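Local coordinates for protein nucleotidyl transferase (Methanothermobacter thermautotrophicus, PDB 6PLJ) that probably transfers nucleotidyl groups and may serve the synthesis of the pseudomurein cell wall of this archaeon, at residues Ala65-Val70 and Asp76-Val81; Asp124-Ala129 and Asp179-Tyr184. All coordinates share one frame; numbering follows the deposited sequence.

In the fold
Following the chain shows how a helix-on-sheet fold is assembled. From strand 25-31 it passes helix 36-44 and a small hairpin to helix 62-72, then turns through a short loop into strand 77-82; contact 1 closes that turn and packs the helix on the sheet. Only later does contact 2 open, at strand 125-130, and it closes a far longer loop at helix 178-184, so the two follow in series without nesting or crossing. Both strands flank strand 25-31 in the same mixed sheet, but the two helices lie on opposite faces. The centres of contact 1 and contact 2 are about 15 Å apart, and A129 of the contact 2 strand packs back on V70 of contact 1.

Contact 1. Residues Ala65-Val70 and Asp76-Val81; sequences ATVKAV and DECIVV
V70 and C78 form the tight end of this helix-strand contact, with V70 CG1 3.8 Å from C78 SG. The sulfur reaches the helix because it is anti to its own backbone N (chi1 -176°), and it faces the CG1 methyls of two valines one turn apart, V67 CG1 being farther from C78 SG at 4.4 Å. One turn back along the helix, V67 turns its other methyl, CG2, to V80, meeting CG2 of that residue at 4.0 Å; the two side chains run at a slant to each other. A27, V29 and A31 of the adjacent strand 25-31 extend this buried floor under V70, C78 and V80. The far side of the helix is loose: there K68 extends into solvent. Helix and strand run nearly antiparallel, at 155°, as expected in the second half of a right-handed beta-alpha-beta crossover between parallel neighbours 25-31 and 77-82. All that passes between the two segments is apolar, the cysteine thiol included, so their fit rests on shape and burial, with no directed bond between them.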
ATOM      1  N   ALA A  65      -1.492  -8.092  -8.599  1.00 10.14           N
ATOM      2  CA  ALA A  65      -2.201  -6.931  -9.132  1.00 10.48           C
ATOM      3  C   ALA A  65      -1.675  -5.620  -8.559  1.00 10.31           C
ATOM      4  O   ALA A  65      -1.442  -4.655  -9.287  1.00 10.94           O
ATOM      5  CB  ALA A  65      -3.687  -7.061  -8.897  1.00 10.40           C
ATOM      6  N   THR A  66      -1.476  -5.586  -7.249  1.00  9.96           N
ATOM      7  CA  THR A  66      -0.944  -4.390  -6.607  1.00  9.94           C
ATOM      8  C   THR A  66       0.442  -4.046  -7.133  1.00  9.85           C
ATOM      9  O   THR A  66       0.704  -2.902  -7.473  1.00 10.71           O
ATOM     10  CB  THR A  66      -0.872  -4.559  -5.093  1.00 10.16           C
ATOM     11  OG1 THR A  66      -2.198  -4.752  -4.604  1.00 10.60           O
ATOM     12  CG2 THR A  66      -0.254  -3.354  -4.422  1.00 10.49           C
ATOM     13  N   VAL A  67       1.317  -5.035  -7.182  1.00  9.97           N
ATOM     14  CA  VAL A  67       2.695  -4.813  -7.617  1.00 10.08           C
ATOM     15  C   VAL A  67       2.725  -4.354  -9.078  1.00 10.62           C
ATOM     16  O   VAL A  67       3.450  -3.420  -9.415  1.00 10.33           O
ATOM     17  CB  VAL A  67       3.560  -6.063  -7.395  1.00 10.22           C
ATOM     18  CG1 VAL A  67       4.913  -5.935  -8.088  1.00 10.41           C
ATOM     19  CG2 VAL A  67       3.734  -6.304  -5.894  1.00 10.39           C
ATOM     20  N   LYS A  68       1.909  -4.978  -9.922  1.00 11.02           N
ATOM     21  CA  LYS A  68       1.842  -4.569 -11.314  1.00 12.12           C
ATOM     22  C   LYS A  68       1.461  -3.098 -11.449  1.00 11.60           C
ATOM     23  O   LYS A  68       2.049  -2.372 -12.248  1.00 11.02           O
ATOM     24  CB  LYS A  68       0.845  -5.429 -12.081  1.00 13.62           C
ATOM     25  CG  LYS A  68       0.696  -5.086 -13.549  1.00 16.00           C
ATOM     26  CD  LYS A  68       2.007  -5.237 -14.286  1.00 18.09           C
ATOM     27  CE  LYS A  68       1.870  -4.833 -15.737  0.70 18.74           C
ATOM     28  NZ  LYS A  68       3.093  -5.204 -16.471  0.70 19.56           N
ATOM     29  N   ALA A  69       0.481  -2.649 -10.670  1.00 10.65           N
ATOM     30  CA  ALA A  69       0.083  -1.233 -10.701  1.00 10.59           C
ATOM     31  C   ALA A  69       1.213  -0.292 -10.293  1.00 10.48           C
ATOM     32  O   ALA A  69       1.433   0.749 -10.920  1.00 10.21           O
ATOM     33  CB  ALA A  69      -1.146  -1.008  -9.851  1.00 10.62           C
ATOM     34  N   VAL A  70       1.937  -0.679  -9.246  1.00 10.38           N
ATOM     35  CA  VAL A  70       3.064   0.099  -8.749  1.00 10.52           C
ATOM     36  C   VAL A  70       4.178   0.186  -9.810  1.00 10.57           C
ATOM     37  O   VAL A  70       4.706   1.266 -10.097  1.00 10.28           O
ATOM     38  CB  VAL A  70       3.572  -0.530  -7.437  1.00 11.22           C
ATOM     39  CG1 VAL A  70       4.909   0.010  -7.029  1.00 11.62           C
ATOM     40  CG2 VAL A  70       2.534  -0.322  -6.331  1.00 11.32           C
ATOM     41  N   ASP A  76      11.357   3.615 -10.050  1.00 10.70           N
ATOM     42  CA  ASP A  76      12.680   3.091 -10.424  1.00 10.95           C
ATOM     43  C   ASP A  76      12.931   1.681  -9.893  1.00 10.73           C
ATOM     44  O   ASP A  76      13.743   0.959 -10.437  1.00 10.86           O
ATOM     45  CB  ASP A  76      13.782   4.011  -9.913  1.00 11.46           C
ATOM     46  CG  ASP A  76      13.761   5.353 -10.590  1.00 12.36           C
ATOM     47  OD1 ASP A  76      13.893   5.403 -11.827  1.00 13.85           O
ATOM     48  OD2 ASP A  76      13.635   6.365  -9.908  1.00 13.88           O
ATOM     49  N   GLU A  77      12.258   1.316  -8.810  1.00 10.25           N
ATOM     50  CA  GLU A  77      12.343  -0.029  -8.244  1.00 10.31           C
ATOM     51  C   GLU A  77      11.139  -0.251  -7.365  1.00 10.26           C
ATOM     52  O   GLU A  77      10.512   0.716  -6.933  1.00  9.82           O
ATOM     53  CB  GLU A  77      13.610  -0.226  -7.410  1.00 10.61           C
ATOM     54  CG  GLU A  77      13.615   0.600  -6.122  1.00 10.51           C
ATOM     55  CD  GLU A  77      14.858   0.441  -5.285  1.00 10.91           C
ATOM     56  OE1 GLU A  77      15.646  -0.494  -5.549  1.00 11.07           O
ATOM     57  OE2 GLU A  77      15.032   1.250  -4.353  1.00 10.63           O
ATOM     58  N   CYS A  78      10.824  -1.518  -7.110  1.00 10.33           N
ATOM     59  CA  CYS A  78       9.744  -1.885  -6.211  1.00 10.82           C
ATOM     60  C   CYS A  78      10.248  -2.900  -5.194  1.00 10.68           C
ATOM     61  O   CYS A  78      10.684  -4.000  -5.560  1.00 10.82           O
ATOM     62  CB  CYS A  78       8.579  -2.462  -6.999  1.00 11.16           C
ATOM     63  SG  CYS A  78       7.146  -2.834  -5.953  1.00 12.31           S
ATOM     64  N   ILE A  79      10.207  -2.493  -3.928  1.00 10.61           N
ATOM     65  CA  ILE A  79      10.507  -3.328  -2.782  1.00 10.78           C
ATOM     66  C   ILE A  79       9.187  -3.885  -2.295  1.00 10.31           C
ATOM     67  O   ILE A  79       8.207  -3.153  -2.230  1.00 10.73           O
ATOM     68  CB  ILE A  79      11.171  -2.497  -1.648  1.00 11.53           C
ATOM     69  CG1 ILE A  79      12.646  -2.204  -1.973  1.00 12.80           C
ATOM     70  CG2 ILE A  79      11.150  -3.250  -0.320  1.00 11.92           C
ATOM     71  CD1 ILE A  79      12.923  -1.491  -3.256  1.00 13.96           C
ATOM     72  N   VAL A  80       9.149  -5.171  -1.972  1.00  9.62           N
ATOM     73  CA  VAL A  80       7.954  -5.755  -1.375  1.00  9.37           C
ATOM     74  C   VAL A  80       8.356  -6.341  -0.041  1.00  9.52           C
ATOM     75  O   VAL A  80       9.313  -7.117   0.029  1.00  9.91           O
ATOM     76  CB  VAL A  80       7.329  -6.847  -2.246  1.00  9.63           C
ATOM     77  CG1 VAL A  80       6.099  -7.411  -1.562  1.00  9.64           C
ATOM     78  CG2 VAL A  80       6.974  -6.311  -3.624  1.00  9.38           C
ATOM     79  N   VAL A  81       7.629  -5.959   1.006  1.00  9.22           N
ATOM     80  CA  VAL A  81       7.908  -6.428   2.355  1.00  9.16           C
ATOM     81  C   VAL A  81       6.953  -7.556   2.647  1.00  9.63           C
ATOM     82  O   VAL A  81       5.738  -7.366   2.575  1.00  9.83           O
ATOM     83  CB  VAL A  81       7.753  -5.307   3.387  1.00  9.20           C
ATOM     84  CG1 VAL A  81       8.159  -5.797   4.769  1.00  9.15           C
ATOM     85  CG2 VAL A  81       8.609  -4.110   2.987  1.00  9.12           C
TER

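Contact 2. Residues Asp124-Ala129 and Asp179-Tyr184; sequences DIILCA and DLLRDY
L181 reaches from its helix to the sheet to meet I126 and C128, two strand residues on the same face, and a water bridges the segments at the edge of this packing. The strand side begins with D124, whose carbonyl O accepts a hydrogen from that water at 3.1 Å. The same water accepts the backbone N-H of D179 at 3.0 Å, in the first turn of the helix, where amides lack the usual partner one turn back. The D124 carboxylate is engaged differently, by backbone amides of G22, N23 and M24. I125 then points to the other face, and I126 returns to the helix: L181 CD1 lies 3.6 Å from I126 CB and 3.9 Å from I126 CG1, a contact with the root of the branched side chain. This is the alpha/beta layering of a MobA-like domain, in which strand 174-177 pairs antiparallel with strand 125-130, with the backbones of I126 and A176 hydrogen-bonded, and runs straight into helix 178-184, which folds back over the sheet. L127 again faces away. At C128 the sulfur stands beside its backbone N (chi1 -67°), and C128 SG comes 3.9 Å from L181 CD1, so one methyl serves both strand residues. L114 of helix 110-120 and M172 also pack on C128.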
ATOM      1  N   ASP A 124      15.188   8.570  -2.956  1.00 13.87           N
ATOM      2  CA  ASP A 124      14.961   9.714  -2.067  1.00 14.45           C
ATOM      3  C   ASP A 124      13.485  10.014  -1.866  1.00 13.06           C
ATOM      4  O   ASP A 124      13.124  10.768  -0.940  1.00 12.37           O
ATOM      5  CB  ASP A 124      15.663  10.976  -2.587  1.00 16.36           C
ATOM      6  CG  ASP A 124      15.220  11.361  -3.969  1.00 19.10           C
ATOM      7  OD1 ASP A 124      15.762  10.814  -4.941  1.00 23.23           O
ATOM      8  OD2 ASP A 124      14.314  12.208  -4.113  1.00 23.43           O
ATOM      9  N   ILE A 125      12.649   9.492  -2.762  1.00 12.02           N
ATOM     10  CA  ILE A 125      11.195   9.544  -2.614  1.00 11.66           C
ATOM     11  C   ILE A 125      10.710   8.120  -2.567  1.00 10.74           C
ATOM     12  O   ILE A 125      11.154   7.283  -3.359  1.00 10.41           O
ATOM     13  CB  ILE A 125      10.534  10.264  -3.809  1.00 12.26           C
ATOM     14  CG1 ILE A 125      10.969  11.726  -3.856  1.00 13.65           C
ATOM     15  CG2 ILE A 125       9.010  10.178  -3.743  1.00 12.84           C
ATOM     16  CD1 ILE A 125      10.412  12.589  -2.742  1.00 14.34           C
ATOM     17  N   ILE A 126       9.812   7.848  -1.629  1.00 10.08           N
ATOM     18  CA  ILE A 126       9.236   6.525  -1.490  1.00  9.83           C
ATOM     19  C   ILE A 126       7.742   6.588  -1.777  1.00  9.62           C
ATOM     20  O   ILE A 126       7.039   7.377  -1.168  1.00  9.49           O
ATOM     21  CB  ILE A 126       9.414   5.952  -0.065  1.00 10.02           C
ATOM     22  CG1 ILE A 126      10.871   6.037   0.427  1.00 10.45           C
ATOM     23  CG2 ILE A 126       8.939   4.507  -0.022  1.00 10.22           C
ATOM     24  CD1 ILE A 126      11.879   5.287  -0.406  1.00 10.66           C
ATOM     25  N   LEU A 127       7.271   5.714  -2.658  1.00  8.88           N
ATOM     26  CA  LEU A 127       5.837   5.480  -2.846  1.00  8.84           C
ATOM     27  C   LEU A 127       5.472   4.257  -2.009  1.00  8.85           C
ATOM     28  O   LEU A 127       5.928   3.157  -2.306  1.00  8.66           O
ATOM     29  CB  LEU A 127       5.539   5.236  -4.323  1.00  9.30           C
ATOM     30  CG  LEU A 127       4.097   4.819  -4.655  1.00  9.46           C
ATOM     31  CD1 LEU A 127       3.137   5.959  -4.329  1.00  9.89           C
ATOM     32  CD2 LEU A 127       4.005   4.389  -6.110  1.00  9.65           C
ATOM     33  N   CYS A 128       4.670   4.463  -0.959  1.00  8.82           N
ATOM     34  CA  CYS A 128       4.264   3.393  -0.040  1.00  9.33           C
ATOM     35  C   CYS A 128       2.883   2.916  -0.446  1.00  9.25           C
ATOM     36  O   CYS A 128       1.955   3.730  -0.538  1.00 10.03           O
ATOM     37  CB  CYS A 128       4.202   3.906   1.391  1.00  9.60           C
ATOM     38  SG  CYS A 128       5.829   4.357   2.055  1.00 11.28           S
ATOM     39  N   ALA A 129       2.748   1.613  -0.685  1.00  8.94           N
ATOM     40  CA  ALA A 129       1.477   1.022  -1.107  1.00  8.83           C
ATOM     41  C   ALA A 129       1.154  -0.191  -0.266  1.00  9.39           C
ATOM     42  O   ALA A 129       2.046  -0.917   0.176  1.00  9.42           O
ATOM     43  CB  ALA A 129       1.527   0.636  -2.572  1.00  8.77           C
ATOM     44  N   ASP A 179      13.898  10.514   3.907  1.00 11.27           N
ATOM     45  CA  ASP A 179      14.381  10.975   5.214  1.00 11.72           C
ATOM     46  C   ASP A 179      13.193  11.251   6.135  1.00 11.16           C
ATOM     47  O   ASP A 179      13.243  10.916   7.312  1.00 11.35           O
ATOM     48  CB  ASP A 179      15.185  12.272   5.128  1.00 12.72           C
ATOM     49  CG  ASP A 179      16.567  12.102   4.565  1.00 14.22           C
ATOM     50  OD1 ASP A 179      17.075  10.965   4.462  1.00 15.58           O
ATOM     51  OD2 ASP A 179      17.173  13.163   4.254  1.00 15.33           O
ATOM     52  N   LEU A 180      12.139  11.871   5.601  1.00 10.99           N
ATOM     53  CA  LEU A 180      10.948  12.164   6.403  1.00 11.01           C
ATOM     54  C   LEU A 180      10.318  10.865   6.888  1.00 10.80           C
ATOM     55  O   LEU A 180       9.925  10.746   8.057  1.00 10.34           O
ATOM     56  CB  LEU A 180       9.950  12.993   5.601  1.00 11.46           C
ATOM     57  CG  LEU A 180       8.667  13.395   6.346  1.00 12.03           C
ATOM     58  CD1 LEU A 180       8.196  14.768   5.903  1.00 12.60           C
ATOM     59  CD2 LEU A 180       7.551  12.370   6.191  1.00 11.96           C
ATOM     60  N   LEU A 181      10.192   9.880   6.007  1.00 10.43           N
ATOM     61  CA  LEU A 181       9.667   8.579   6.456  1.00 10.58           C
ATOM     62  C   LEU A 181      10.547   7.900   7.506  1.00 10.94           C
ATOM     63  O   LEU A 181      10.040   7.264   8.432  1.00 10.95           O
ATOM     64  CB  LEU A 181       9.419   7.639   5.279  1.00 10.46           C
ATOM     65  CG  LEU A 181       8.274   8.079   4.374  1.00 10.62           C
ATOM     66  CD1 LEU A 181       8.277   7.281   3.082  1.00 11.13           C
ATOM     67  CD2 LEU A 181       6.941   7.937   5.097  1.00 10.91           C
ATOM     68  N   ARG A 182      11.864   8.016   7.366  1.00 11.12           N
ATOM     69  CA  ARG A 182      12.762   7.431   8.353  1.00 12.01           C
ATOM     70  C   ARG A 182      12.619   8.109   9.714  1.00 12.39           C
ATOM     71  O   ARG A 182      12.849   7.472  10.728  1.00 13.29           O
ATOM     72  CB  ARG A 182      14.220   7.480   7.877  1.00 12.46           C
ATOM     73  CG  ARG A 182      14.551   6.548   6.723  1.00 13.31           C
ATOM     74  CD  ARG A 182      14.335   5.078   7.041  1.00 14.03           C
ATOM     75  NE  ARG A 182      15.206   4.537   8.085  1.00 15.10           N
ATOM     76  CZ  ARG A 182      16.348   3.870   7.886  1.00 16.32           C
ATOM     77  NH1 ARG A 182      17.024   3.414   8.927  1.00 17.60           N
ATOM     78  NH2 ARG A 182      16.822   3.645   6.667  1.00 16.82           N
ATOM     79  N   ASP A 183      12.228   9.378   9.743  1.00 12.64           N
ATOM     80  CA  ASP A 183      11.965  10.072  11.021  1.00 12.84           C
ATOM     81  C   ASP A 183      10.589   9.754  11.617  1.00 13.70           C
ATOM     82  O   ASP A 183      10.464   9.661  12.838  1.00 15.42           O
ATOM     83  CB  ASP A 183      12.144  11.581  10.858  1.00 12.88           C
ATOM     84  CG  ASP A 183      13.609  11.981  10.650  1.00 12.63           C
ATOM     85  OD1 ASP A 183      14.513  11.197  11.009  1.00 13.43           O
ATOM     86  OD2 ASP A 183      13.837  13.096  10.148  1.00 12.50           O
ATOM     87  N   TYR A 184       9.568   9.580  10.780  1.00 13.36           N
ATOM     88  CA  TYR A 184       8.197   9.323  11.279  1.00 13.93           C
ATOM     89  C   TYR A 184       7.845   7.855  11.468  1.00 14.22           C
ATOM     90  O   TYR A 184       7.214   7.516  12.461  1.00 14.09           O
ATOM     91  CB  TYR A 184       7.148   9.997  10.387  1.00 14.62           C
ATOM     92  CG  TYR A 184       6.938  11.432  10.749  1.00 15.77           C
ATOM     93  CD1 TYR A 184       6.115  11.778  11.824  1.00 17.36           C
ATOM     94  CD2 TYR A 184       7.570  12.450  10.045  1.00 16.49           C
ATOM     95  CE1 TYR A 184       5.920  13.107  12.179  1.00 18.45           C
ATOM     96  CE2 TYR A 184       7.376  13.785  10.390  1.00 18.07           C
ATOM     97  CZ  TYR A 184       6.560  14.102  11.458  1.00 18.96           C
ATOM     98  OH  TYR A 184       6.382  15.422  11.797  1.00 22.24           O
TER
HETATM   99  O   HOH W   1      14.679  12.054   1.454  1.00 21.94           O